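Local coordinates for protein exopolygalacturonase (Yersinia enterocolitica, PDB 2UVF) that hydrolyses pectic polygalacturonate from the chain end as a family 28 glycoside hydrolase, probably releasing digalacturonic acid, at residues T45-D49 and R259-I263; K58-T63 and F482-A486; N210-G214 and S266-D270; Y326-R330 and A377-D381; H443-W447 and A517-D521. All coordinates share one frame; numbering follows the deposited sequence.

Interaction 1: T45-D49 and R259-I263; sequences TLAYD and RNIRI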
# COMPACT_ATOMS: atom_id res chain seq x y z
N THR A 45 -13.37 -5.23 -6.98
CA THR A 45 -14.43 -4.32 -6.51
C THR A 45 -14.48 -2.96 -7.21
O THR A 45 -13.52 -2.17 -7.17
CB THR A 45 -14.31 -4.13 -4.98
OG1 THR A 45 -14.73 -5.34 -4.33
CG2 THR A 45 -15.14 -2.94 -4.49
N LEU A 46 -15.62 -2.70 -7.85
CA LEU A 46 -15.90 -1.46 -8.57
C LEU A 46 -14.89 -1.16 -9.69
O LEU A 46 -14.84 -0.03 -10.22
CB LEU A 46 -16.04 -0.28 -7.60
CG LEU A 46 -17.36 -0.21 -6.81
CD1 LEU A 46 -17.19 0.67 -5.61
CD2 LEU A 46 -18.50 0.31 -7.69
N ALA A 47 -14.10 -2.17 -10.06
CA ALA A 47 -13.08 -2.06 -11.10
C ALA A 47 -13.67 -2.04 -12.51
O ALA A 47 -13.12 -2.62 -13.46
CB ALA A 47 -12.04 -3.19 -10.95
N TYR A 48 -14.81 -1.37 -12.66
CA TYR A 48 -15.49 -1.29 -13.95
C TYR A 48 -16.20 0.04 -14.16
O TYR A 48 -16.33 0.87 -13.25
CB TYR A 48 -16.44 -2.48 -14.15
CG TYR A 48 -17.61 -2.52 -13.20
CD1 TYR A 48 -18.79 -1.84 -13.49
CD2 TYR A 48 -17.54 -3.24 -12.02
CE1 TYR A 48 -19.86 -1.87 -12.63
CE2 TYR A 48 -18.61 -3.28 -11.16
CZ TYR A 48 -19.77 -2.59 -11.47
OH TYR A 48 -20.84 -2.62 -10.61
N ASP A 49 -16.66 0.22 -15.39
CA ASP A 49 -17.02 1.52 -15.93
C ASP A 49 -18.21 1.33 -16.87
O ASP A 49 -18.74 0.23 -16.97
CB ASP A 49 -15.83 2.04 -16.75
CG ASP A 49 -15.53 3.46 -16.48
OD1 ASP A 49 -14.63 4.03 -17.13
OD2 ASP A 49 -16.20 4.02 -15.59
N ARG A 259 -20.86 3.56 1.23
CA ARG A 259 -20.74 2.43 0.33
C ARG A 259 -20.42 2.90 -1.07
O ARG A 259 -20.78 4.01 -1.45
CB ARG A 259 -21.98 1.50 0.38
CG ARG A 259 -23.26 2.02 -0.24
CD ARG A 259 -24.39 1.00 -0.16
NE ARG A 259 -25.49 1.38 -1.06
CZ ARG A 259 -26.60 0.66 -1.29
NH1 ARG A 259 -26.80 -0.51 -0.68
NH2 ARG A 259 -27.53 1.12 -2.13
N ASN A 260 -19.73 2.04 -1.82
CA ASN A 260 -19.45 2.27 -3.24
C ASN A 260 -18.83 3.64 -3.52
O ASN A 260 -19.43 4.47 -4.19
CB ASN A 260 -20.72 2.04 -4.11
CG ASN A 260 -21.50 0.79 -3.72
OD1 ASN A 260 -20.95 -0.21 -3.24
ND2 ASN A 260 -22.82 0.84 -3.94
N ILE A 261 -17.62 3.87 -3.00
CA ILE A 261 -16.88 5.12 -3.29
C ILE A 261 -15.69 4.88 -4.23
O ILE A 261 -14.91 3.95 -4.05
CB ILE A 261 -16.41 5.87 -1.99
CG1 ILE A 261 -17.61 6.11 -1.04
CG2 ILE A 261 -15.74 7.16 -2.36
CD1 ILE A 261 -17.26 6.68 0.32
N ARG A 262 -15.55 5.76 -5.22
CA ARG A 262 -14.58 5.59 -6.30
C ARG A 262 -13.82 6.89 -6.55
O ARG A 262 -14.43 7.96 -6.63
CB ARG A 262 -15.27 5.16 -7.60
CG ARG A 262 -15.93 3.79 -7.55
CD ARG A 262 -16.66 3.50 -8.83
NE ARG A 262 -15.81 2.79 -9.78
CZ ARG A 262 -15.20 3.33 -10.82
NH1 ARG A 262 -15.33 4.62 -11.10
NH2 ARG A 262 -14.46 2.56 -11.60
N ILE A 263 -12.50 6.80 -6.65
CA ILE A 263 -11.66 7.95 -6.98
C ILE A 263 -10.69 7.53 -8.09
O ILE A 263 -9.92 6.58 -7.92
CB ILE A 263 -10.92 8.49 -5.74
CG1 ILE A 263 -11.87 8.53 -4.54
CG2 ILE A 263 -10.26 9.85 -6.06
CD1 ILE A 263 -11.27 9.04 -3.25
O HOH W 1 -13.88 5.50 -14.14
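The backbone oxygen Leu46 O is held twice by one side chain. Arg262 meets it side-on, with Arg262 NE at 3.0 Å from Leu46 O and Arg262 NH2 likewise at 3.0 Å from Leu46 O. The oxygen lies in the guanidinium plane. NE uses a lone pair in the plane of the carbonyl, whereas NH2 stands almost straight ahead of the C=O bond (C=O...N angle 174°). Neither N-H points exactly at its target, as expected when two donors converge on one acceptor, but together they fix the rotation of the guanidinium group. Arginine suits this place because its chain, bent at chi3 (92°), can lie against the leucine before its head turns to the carbonyl: Leu46 CD2 is 3.9 Å from Arg262 CD. The other methyl reaches the strand itself, Leu46 CD1 coming to 3.6 Å from Asn260 CA. The loop 45-49 belongs to the fibronectin type III domain and the strand 259-263 to the parallel beta-helix of the hydrolase, so the grip joins two domains. Tyr343, on the neighbouring strand of the helix, also packs against Leu46. Asn260 takes a left-handed backbone conformation, one that asparagine tolerates well, and its amide bonds to Asp206. Asp49 OD2 lies 4.6 Å from Arg262 NH2, well out of the guanidinium plane, and can probably add only electrostatic attraction directly; its salt bridge is made with Arg188. A water 3.1 Å from Asp49 OD2 donates to that oxygen and weakly accepts from Arg262 NH1, which also bonds to Thr208.

Interaction 2: K58-T63 and F482-A486; sequences KAPEDT and FRNNA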
# COMPACT_ATOMS: atom_id res chain seq x y z
N LYS A 58 -5.72 -15.42 -9.85
CA LYS A 58 -4.58 -16.04 -9.18
C LYS A 58 -3.54 -16.69 -10.11
O LYS A 58 -3.86 -17.44 -11.05
CB LYS A 58 -5.07 -17.06 -8.15
CG LYS A 58 -5.73 -16.41 -6.94
CD LYS A 58 -6.16 -17.44 -5.87
CE LYS A 58 -4.97 -18.11 -5.16
NZ LYS A 58 -4.13 -17.13 -4.44
N ALA A 59 -2.28 -16.37 -9.84
CA ALA A 59 -1.15 -17.13 -10.35
C ALA A 59 -0.76 -18.08 -9.22
O ALA A 59 -0.91 -17.70 -8.06
CB ALA A 59 0.01 -16.20 -10.68
N PRO A 60 -0.28 -19.30 -9.55
CA PRO A 60 0.09 -20.28 -8.52
C PRO A 60 1.43 -19.99 -7.82
O PRO A 60 2.15 -19.06 -8.20
CB PRO A 60 0.18 -21.60 -9.30
CG PRO A 60 0.48 -21.22 -10.69
CD PRO A 60 -0.09 -19.84 -10.92
N GLU A 61 1.76 -20.81 -6.83
CA GLU A 61 3.01 -20.68 -6.08
C GLU A 61 4.25 -20.78 -6.97
O GLU A 61 5.23 -20.06 -6.78
CB GLU A 61 3.06 -21.76 -5.01
CG GLU A 61 4.17 -21.62 -4.00
CD GLU A 61 4.02 -22.63 -2.89
OE1 GLU A 61 3.96 -23.85 -3.19
OE2 GLU A 61 3.96 -22.23 -1.71
N ASP A 62 4.19 -21.68 -7.95
CA ASP A 62 5.32 -22.02 -8.81
C ASP A 62 4.97 -21.62 -10.24
O ASP A 62 4.12 -22.26 -10.88
CB ASP A 62 5.59 -23.53 -8.71
CG ASP A 62 6.69 -24.02 -9.65
OD1 ASP A 62 7.47 -23.22 -10.22
OD2 ASP A 62 6.76 -25.26 -9.83
N THR A 63 5.62 -20.57 -10.73
CA THR A 63 5.34 -20.02 -12.06
C THR A 63 6.51 -20.26 -13.01
O THR A 63 6.60 -19.63 -14.06
CB THR A 63 5.00 -18.49 -12.00
OG1 THR A 63 6.14 -17.77 -11.54
CG2 THR A 63 3.83 -18.21 -11.06
N PHE A 482 4.93 -14.01 1.42
CA PHE A 482 5.72 -13.09 0.63
C PHE A 482 6.50 -13.91 -0.39
O PHE A 482 7.50 -14.53 -0.07
CB PHE A 482 6.66 -12.30 1.56
CG PHE A 482 7.45 -11.22 0.87
CD1 PHE A 482 6.99 -9.90 0.88
CD2 PHE A 482 8.64 -11.52 0.23
CE1 PHE A 482 7.73 -8.91 0.27
CE2 PHE A 482 9.37 -10.53 -0.38
CZ PHE A 482 8.92 -9.22 -0.36
N ARG A 483 6.02 -13.92 -1.63
CA ARG A 483 6.50 -14.87 -2.63
C ARG A 483 6.59 -14.31 -4.04
O ARG A 483 5.95 -13.33 -4.36
CB ARG A 483 5.62 -16.15 -2.62
CG ARG A 483 4.23 -15.96 -3.16
CD ARG A 483 3.57 -17.29 -3.37
NE ARG A 483 2.27 -17.19 -4.01
CZ ARG A 483 1.26 -18.05 -3.84
NH1 ARG A 483 1.40 -19.09 -3.01
NH2 ARG A 483 0.12 -17.87 -4.48
N ASN A 484 7.38 -14.96 -4.90
CA ASN A 484 7.42 -14.59 -6.30
C ASN A 484 7.67 -13.09 -6.46
O ASN A 484 7.00 -12.42 -7.23
CB ASN A 484 6.14 -15.01 -7.00
CG ASN A 484 5.96 -16.50 -7.02
OD1 ASN A 484 6.91 -17.26 -6.87
ND2 ASN A 484 4.72 -16.93 -7.21
N ASN A 485 8.64 -12.60 -5.71
CA ASN A 485 9.03 -11.19 -5.73
C ASN A 485 10.49 -11.10 -6.04
O ASN A 485 11.28 -11.91 -5.56
CB ASN A 485 8.80 -10.55 -4.35
CG ASN A 485 7.35 -10.52 -3.95
OD1 ASN A 485 6.99 -10.85 -2.82
ND2 ASN A 485 6.50 -10.13 -4.87
N ALA A 486 10.85 -10.08 -6.82
CA ALA A 486 12.24 -9.81 -7.13
C ALA A 486 12.68 -8.46 -6.60
O ALA A 486 11.96 -7.48 -6.71
CB ALA A 486 12.50 -9.92 -8.64
O HOH W 2 2.99 -19.87 -0.97
O HOH W 3 7.66 -19.36 -9.04
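One face of the Arg483 guanidinium is covered by backbone: Glu61 CA stands over its rim, 3.9 Å from Arg483 CZ, beside the carbonyl carbon of Pro60. At its edge, in plane, a water 2.7 Å from Arg483 NH1 passes a hydrogen bond on to Glu61 OE2, linking charges that stop short of a salt bridge. The carboxylate plane is turned 71° from the guanidinium, and Glu61 pairs instead with Lys525. Lys58 NZ comes within 4.3 Å of Arg483 NH2, a like-charge approach probably eased by the salt bridge from Arg483 NE to Glu454. These residues dock a loop of the fibronectin type III domain on the parallel beta-helix, where strand 476-490 turns a corner at Asn484. Asparagine fits the left-handed backbone of that corner (phi 51°, psi 46°), and its amide serves both directions. Asn484 ND2 donates to Glu61 O at 3.2 Å, reaching it from above the carbonyl plane rather than on a lone pair. Asn484 OD1 takes a bond from Asn526 of the next coil, a coil-to-coil amide link reminiscent of asparagine ladders, and another from a water that in turn accepts from Thr63 N.

Interaction 3: N210-G214 and S266-D270; sequences NLQAG and SGVID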
# COMPACT_ATOMS: atom_id res chain seq x y z
N ASN A 210 -13.44 11.92 -10.26
CA ASN A 210 -12.50 11.70 -11.33
C ASN A 210 -11.64 12.94 -11.54
O ASN A 210 -12.14 14.00 -11.91
CB ASN A 210 -13.26 11.36 -12.62
CG ASN A 210 -12.34 10.95 -13.74
OD1 ASN A 210 -11.69 9.90 -13.67
ND2 ASN A 210 -12.27 11.77 -14.80
N LEU A 211 -10.34 12.77 -11.30
CA LEU A 211 -9.35 13.77 -11.62
C LEU A 211 -8.80 13.48 -13.02
O LEU A 211 -8.15 12.46 -13.24
CB LEU A 211 -8.25 13.78 -10.55
CG LEU A 211 -8.71 13.97 -9.10
CD1 LEU A 211 -8.49 12.70 -8.27
CD2 LEU A 211 -7.98 15.14 -8.49
N GLN A 212 -9.07 14.38 -13.97
CA GLN A 212 -8.76 14.16 -15.38
C GLN A 212 -7.31 14.51 -15.69
O GLN A 212 -6.63 15.14 -14.89
CB GLN A 212 -9.66 15.04 -16.26
CG GLN A 212 -11.14 14.66 -16.29
CD GLN A 212 -11.95 15.59 -17.19
OE1 GLN A 212 -11.85 16.81 -17.09
NE2 GLN A 212 -12.75 15.01 -18.07
N ALA A 213 -6.86 14.11 -16.87
CA ALA A 213 -5.52 14.46 -17.34
C ALA A 213 -5.25 15.96 -17.21
O ALA A 213 -5.97 16.80 -17.77
CB ALA A 213 -5.32 14.00 -18.76
N GLY A 214 -4.22 16.30 -16.45
CA GLY A 214 -3.85 17.70 -16.25
C GLY A 214 -4.42 18.36 -15.01
O GLY A 214 -4.01 19.46 -14.68
N SER A 266 -6.28 10.11 -14.25
CA SER A 266 -4.84 10.24 -14.25
C SER A 266 -4.32 11.53 -13.63
O SER A 266 -3.12 11.82 -13.72
CB SER A 266 -4.29 10.07 -15.67
OG SER A 266 -4.57 11.20 -16.46
N GLY A 267 -5.20 12.29 -12.99
CA GLY A 267 -4.84 13.56 -12.35
C GLY A 267 -4.04 13.38 -11.06
O GLY A 267 -3.82 12.25 -10.60
N VAL A 268 -3.63 14.52 -10.48
CA VAL A 268 -2.76 14.57 -9.31
C VAL A 268 -3.53 15.06 -8.07
O VAL A 268 -4.39 15.95 -8.17
CB VAL A 268 -1.54 15.49 -9.60
CG1 VAL A 268 -0.70 15.79 -8.33
CG2 VAL A 268 -0.67 14.91 -10.72
N ILE A 269 -3.24 14.45 -6.92
CA ILE A 269 -3.67 14.97 -5.63
C ILE A 269 -2.43 15.39 -4.86
O ILE A 269 -1.59 14.55 -4.50
CB ILE A 269 -4.48 13.96 -4.78
CG1 ILE A 269 -5.60 13.31 -5.62
CG2 ILE A 269 -5.05 14.67 -3.55
CD1 ILE A 269 -6.26 12.07 -5.00
N ASP A 270 -2.34 16.69 -4.61
CA ASP A 270 -1.18 17.30 -4.00
C ASP A 270 -1.55 17.88 -2.63
O ASP A 270 -2.39 18.75 -2.53
CB ASP A 270 -0.60 18.37 -4.93
CG ASP A 270 0.73 18.87 -4.46
OD1 ASP A 270 1.05 18.74 -3.27
OD2 ASP A 270 1.48 19.43 -5.27
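Two successive coils of the right-handed parallel beta-helix lie against each other here, at the bend where each leaves one face for the next: strand 207-211 runs into the turn 212-214, and the turn at 266-267 leads into strand 268-270. Leu211 and Gly267 bring their CA atoms to 4.6 Å. Glycine makes this possible, because the side of Gly267 on which a side chain would grow faces Leu211. As a result Gly267 CA can settle 3.9 Å from Leu211 CB and 3.5 Å from Gln212 O. The polar link is Gly267 N to Leu211 O at 3.0 Å, the donor standing about 56° out of the carbonyl plane and thus away from either lone pair. Leu211, with CG beside the backbone N (chi1 -55°), forks over the incoming strand: Leu211 CD1 touches Ile269 CG1 at 4.0 Å, the two side chains crossing at about a right angle, and Leu211 CD2 meets Val268 O at 3.7 Å. Leu217 and Ile191 also pack on Leu211. Toward the surface, Ser266 OG rests 3.5 Å from Ala213 CA, a small side chain against a small residue. With one hydrogen bond across it, tilted well out of the carbonyl plane, the contact probably relies largely on close fit and the burial of leucine and isoleucine in the interior of the helix.

Interaction 4: Y326-R330 and A377-D381; sequences YGQRR and ANNGD. With ADA (alpha-D-galactopyranuronic acid), chain C; SO4 (sulfate ion), chain I.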
# COMPACT_ATOMS: atom_id res chain seq x y z
N TYR A 326 3.11 17.79 16.11
CA TYR A 326 3.71 17.13 14.95
C TYR A 326 3.14 15.72 14.67
O TYR A 326 2.87 15.38 13.50
CB TYR A 326 5.24 17.09 15.13
CG TYR A 326 6.00 16.74 13.88
CD1 TYR A 326 6.21 17.69 12.86
CD2 TYR A 326 6.54 15.45 13.71
CE1 TYR A 326 6.93 17.35 11.68
CE2 TYR A 326 7.24 15.10 12.55
CZ TYR A 326 7.43 16.05 11.55
OH TYR A 326 8.13 15.69 10.44
N GLY A 327 2.96 14.93 15.73
CA GLY A 327 2.48 13.56 15.61
C GLY A 327 1.00 13.36 15.28
O GLY A 327 0.61 12.30 14.76
N GLN A 328 0.17 14.36 15.59
CA GLN A 328 -1.28 14.18 15.48
C GLN A 328 -2.03 15.19 14.62
O GLN A 328 -3.10 14.91 14.11
CB GLN A 328 -1.93 14.12 16.89
CG GLN A 328 -1.31 13.12 17.87
CD GLN A 328 -1.31 11.67 17.36
OE1 GLN A 328 -0.44 10.90 17.69
NE2 GLN A 328 -2.28 11.32 16.55
N ARG A 329 -1.45 16.37 14.43
CA ARG A 329 -2.22 17.49 13.90
C ARG A 329 -1.93 17.91 12.45
O ARG A 329 -2.49 18.89 11.97
CB ARG A 329 -2.14 18.70 14.87
CG ARG A 329 -2.52 18.40 16.33
CD ARG A 329 -4.01 18.23 16.51
NE ARG A 329 -4.70 19.34 15.87
CZ ARG A 329 -5.95 19.28 15.42
NH1 ARG A 329 -6.66 18.16 15.52
NH2 ARG A 329 -6.49 20.36 14.85
N ARG A 330 -1.08 17.16 11.75
CA ARG A 330 -0.90 17.39 10.29
C ARG A 330 -1.95 16.59 9.53
O ARG A 330 -2.21 15.44 9.87
CB ARG A 330 0.49 16.94 9.84
CG ARG A 330 1.62 17.58 10.59
CD ARG A 330 2.95 17.08 10.10
NE ARG A 330 3.42 15.90 10.82
CZ ARG A 330 4.09 14.89 10.25
NH1 ARG A 330 4.32 14.89 8.94
NH2 ARG A 330 4.49 13.88 11.00
N ALA A 377 8.58 12.79 2.41
CA ALA A 377 7.66 13.41 3.35
C ALA A 377 7.53 12.58 4.64
O ALA A 377 7.13 11.41 4.59
CB ALA A 377 6.32 13.63 2.69
N ASN A 378 7.91 13.18 5.78
CA ASN A 378 7.89 12.48 7.08
C ASN A 378 6.52 11.90 7.39
O ASN A 378 5.51 12.63 7.40
CB ASN A 378 8.36 13.40 8.22
CG ASN A 378 8.86 12.62 9.45
OD1 ASN A 378 9.30 11.47 9.37
ND2 ASN A 378 8.81 13.27 10.60
N ASN A 379 6.50 10.58 7.62
CA ASN A 379 5.29 9.77 7.83
C ASN A 379 4.39 9.65 6.61
O ASN A 379 3.22 9.25 6.73
CB ASN A 379 4.49 10.26 9.04
CG ASN A 379 5.36 10.43 10.26
OD1 ASN A 379 5.47 11.54 10.78
ND2 ASN A 379 6.05 9.36 10.68
N GLY A 380 4.92 9.99 5.45
CA GLY A 380 4.13 9.95 4.24
C GLY A 380 4.13 8.56 3.65
O GLY A 380 4.79 8.31 2.61
N ASP A 381 3.41 7.64 4.30
CA ASP A 381 3.31 6.27 3.78
C ASP A 381 2.37 6.25 2.59
O ASP A 381 1.56 7.15 2.44
CB ASP A 381 3.00 5.18 4.84
CG ASP A 381 2.02 5.62 5.89
OD1 ASP A 381 1.15 6.49 5.57
OD2 ASP A 381 2.12 5.07 7.03
C1 ADA C . 5.67 4.88 10.45
C2 ADA C . 4.30 5.58 10.34
C3 ADA C . 3.99 6.19 11.72
C4 ADA C . 3.65 5.01 12.64
C5 ADA C . 4.93 4.15 12.74
C6 ADA C . 4.68 2.88 13.59
O1 ADA C . 6.73 5.77 10.92
O2 ADA C . 4.24 6.52 9.29
O3 ADA C . 2.98 7.22 11.69
O4 ADA C . 2.65 4.20 11.98
O5 ADA C . 5.47 3.79 11.40
O6B ADA C . 4.20 1.87 13.01
O6A ADA C . 4.99 2.92 14.81
S SO4 I . 9.62 9.19 12.36
O1 SO4 I . 10.01 9.08 10.96
O2 SO4 I . 10.83 9.14 13.18
O3 SO4 I . 8.94 10.46 12.60
O4 SO4 I . 8.72 8.08 12.70
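Arg330 locks onto the turn 377-380 through its guanidinium edge, the tight side of this contact. Arg330 NH1 donates almost straight to Asn378 O at 3.0 Å, coming from above the carbonyl plane, while Arg330 NH2 meets Asn379 OD1 in the plane of that amide's carbonyl. The modelled 2.5 Å between Arg330 NH2 and Asn379 OD1 is short enough for its exact value to be doubtful, as is the same distance from Asn378 ND2 to Tyr326 OH. Arginine can reach both Asn378 O and Asn379 OD1 because its chain bends at chi3 (-90°) and its rotation is fixed from behind: Arg330 NE donates to Tyr326 O at 2.8 Å. NH2 then lies over the rim of the Tyr326 ring, whose edge faces the Asn378 amide. On the other side segment 377-381 faces bound groups and holds them loosely. Asn378 ND2 makes a weak bond to a sulfate, probably from the crystallisation liquor, and O2 of the chain C galacturonate gives a weak one to Asp381 OD2 at 3.4 Å. Asn379 occupies the third position of a type II turn with positive phi (67°), which asparagine accepts readily. Arg330 is a second-shell residue that probably helps position Asn379, while Tyr326 holds the neighbouring Asn378. Asn379, Gly380 and Asp381 match the Asn-x-Asp motif of family 28 hydrolases, and both outer residues line the glycan pocket, where Asp402 also bonds the sugar.

Interaction 5: H443-W447 and A517-D521; sequences HTGAW and AQFYD. With ADA (alpha-D-galactopyranuronic acid), chain B.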
# COMPACT_ATOMS: atom_id res chain seq x y z
N HIS A 443 1.30 -1.47 14.84
CA HIS A 443 -0.08 -1.56 15.36
C HIS A 443 -0.67 -2.93 14.99
O HIS A 443 -1.29 -3.07 13.94
CB HIS A 443 -0.97 -0.42 14.80
CG HIS A 443 -0.61 0.95 15.28
ND1 HIS A 443 -1.37 2.07 14.96
CD2 HIS A 443 0.41 1.39 16.09
CE1 HIS A 443 -0.83 3.14 15.53
NE2 HIS A 443 0.25 2.75 16.22
N THR A 444 -0.45 -3.93 15.84
CA THR A 444 -0.90 -5.31 15.55
C THR A 444 -2.04 -5.83 16.46
O THR A 444 -2.39 -7.03 16.41
CB THR A 444 0.28 -6.31 15.57
OG1 THR A 444 0.96 -6.21 16.82
CG2 THR A 444 1.26 -6.01 14.44
N GLY A 445 -2.62 -4.92 17.24
CA GLY A 445 -3.71 -5.20 18.20
C GLY A 445 -4.79 -6.22 17.88
O GLY A 445 -4.86 -7.26 18.53
N ALA A 446 -5.65 -5.93 16.92
CA ALA A 446 -6.74 -6.86 16.58
C ALA A 446 -6.33 -8.02 15.66
O ALA A 446 -7.18 -8.81 15.24
CB ALA A 446 -7.94 -6.10 15.98
N TRP A 447 -5.03 -8.13 15.39
CA TRP A 447 -4.47 -9.12 14.44
C TRP A 447 -4.40 -8.61 13.00
O TRP A 447 -5.35 -8.02 12.48
CB TRP A 447 -5.18 -10.49 14.51
CG TRP A 447 -4.81 -11.30 15.74
CD1 TRP A 447 -5.56 -11.47 16.87
CD2 TRP A 447 -3.59 -12.04 15.96
NE1 TRP A 447 -4.89 -12.26 17.78
CE2 TRP A 447 -3.68 -12.63 17.25
CE3 TRP A 447 -2.44 -12.26 15.20
CZ2 TRP A 447 -2.66 -13.42 17.79
CZ3 TRP A 447 -1.42 -13.05 15.74
CH2 TRP A 447 -1.54 -13.62 17.02
N ALA A 517 2.06 -9.82 22.11
CA ALA A 517 2.15 -9.83 20.66
C ALA A 517 3.05 -10.96 20.17
O ALA A 517 3.99 -11.36 20.86
CB ALA A 517 2.64 -8.48 20.13
N GLN A 518 2.75 -11.45 18.96
CA GLN A 518 3.45 -12.58 18.37
C GLN A 518 3.28 -12.63 16.85
O GLN A 518 2.22 -12.30 16.31
CB GLN A 518 3.00 -13.90 19.01
CG GLN A 518 1.48 -14.15 18.93
CD GLN A 518 0.96 -15.10 20.02
OE1 GLN A 518 1.36 -16.27 20.09
NE2 GLN A 518 0.05 -14.60 20.85
N PHE A 519 4.35 -13.05 16.17
CA PHE A 519 4.31 -13.32 14.74
C PHE A 519 4.49 -14.81 14.51
O PHE A 519 5.40 -15.44 15.05
CB PHE A 519 5.40 -12.53 14.01
CG PHE A 519 5.25 -11.03 14.13
CD1 PHE A 519 4.19 -10.37 13.51
CD2 PHE A 519 6.17 -10.29 14.86
CE1 PHE A 519 4.04 -8.99 13.62
CE2 PHE A 519 6.05 -8.91 14.97
CZ PHE A 519 4.97 -8.26 14.35
N TYR A 520 3.59 -15.39 13.72
CA TYR A 520 3.68 -16.80 13.36
C TYR A 520 3.03 -17.11 12.01
O TYR A 520 2.14 -16.37 11.55
CB TYR A 520 3.17 -17.71 14.50
CG TYR A 520 1.68 -17.70 14.74
CD1 TYR A 520 0.83 -18.52 14.01
CD2 TYR A 520 1.12 -16.86 15.72
CE1 TYR A 520 -0.55 -18.50 14.22
CE2 TYR A 520 -0.25 -16.84 15.94
CZ TYR A 520 -1.08 -17.67 15.20
OH TYR A 520 -2.44 -17.64 15.41
N ASP A 521 3.47 -18.20 11.39
CA ASP A 521 2.93 -18.63 10.11
C ASP A 521 3.26 -17.58 9.03
O ASP A 521 2.38 -16.95 8.44
CB ASP A 521 1.43 -18.94 10.23
CG ASP A 521 0.84 -19.56 8.98
OD1 ASP A 521 1.60 -20.18 8.20
OD2 ASP A 521 -0.39 -19.41 8.78
C1 ADA B . 1.59 3.69 12.82
C2 ADA B . 0.75 2.73 11.94
C3 ADA B . 0.16 3.56 10.78
C4 ADA B . -0.72 4.72 11.35
C5 ADA B . 0.13 5.61 12.28
C6 ADA B . -0.56 6.81 12.99
O2 ADA B . 1.55 1.63 11.46
O3 ADA B . -0.56 2.73 9.88
O4 ADA B . -1.87 4.21 12.04
O5 ADA B . 0.78 4.81 13.31
O6B ADA B . -0.36 6.92 14.22
O6A ADA B . -1.26 7.60 12.30
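Thr444 and Trp447 reach across to segment 517-521, while His443, first in sequence, faces the substrate pocket. One face of its imidazole is covered by the chain B galacturonate, with sugar C1 above the rim and His443 CE1 3.2 Å from sugar O5; a flat ring can lie against the sugar, next to its ring oxygen and C1, and Tyr233 bonds its ND1. Thr444 turns the other way. Its methyl, Thr444 CG2, meets Phe519 CE1 at 4.2 Å, the two side chains crossing at about a right angle, while its hydroxyl, set between the backbone N and carbonyl carbon (chi1 55°), bonds to Ser469 and Gly474 O. Threonine thus offers an apolar branch to the phenylalanine and a polar one to these two partners. Gly445 and Ala446 form the middle of a type I turn closed by Trp447 N to Thr444 O at 3.0 Å. The turn feeds strand 448-459 of the parallel beta-helix, and strand 476-490 intervenes before 518-532, so the contact spans two coils. Trp447 bridges that gap with the far corner of its indole. Trp447 CH2 lies 3.6 Å from Gln518 CG and 3.6 Å from Tyr520 CE2, touching both an aliphatic stem and an aromatic ring. The tyrosine ring is steeply inclined to the indole, planes 74° apart and centroids 5.8 Å, an oblique pairing. Arg478, on the intervening strand, makes a cation-pi contact with Trp447 and hydrogen-bonds the hydroxyl of Tyr520.

Overall arrangement
All five contacts draw on the parallel beta-helix. Interactions 1 and 2, with centres 27 Å apart, join the N-terminal fibronectin type III domain to well-separated coils, on strands 258-264 and 476-490, so that domain is pinned at two places along the helix. Interaction 3 touches interaction 1 through Ile263 and Leu211 and joins neighbouring early coils. Interactions 4 and 5, centres 24 Å apart, each contribute residues to the glycan pocket; interaction 4 lies across the chain's centre from interaction 2. Along the chain, interactions 3 and 4 are nested within the loop closed by interaction 2, whereas interactions 2 and 5 interleave on neighbouring strands 476-490 and 518-532.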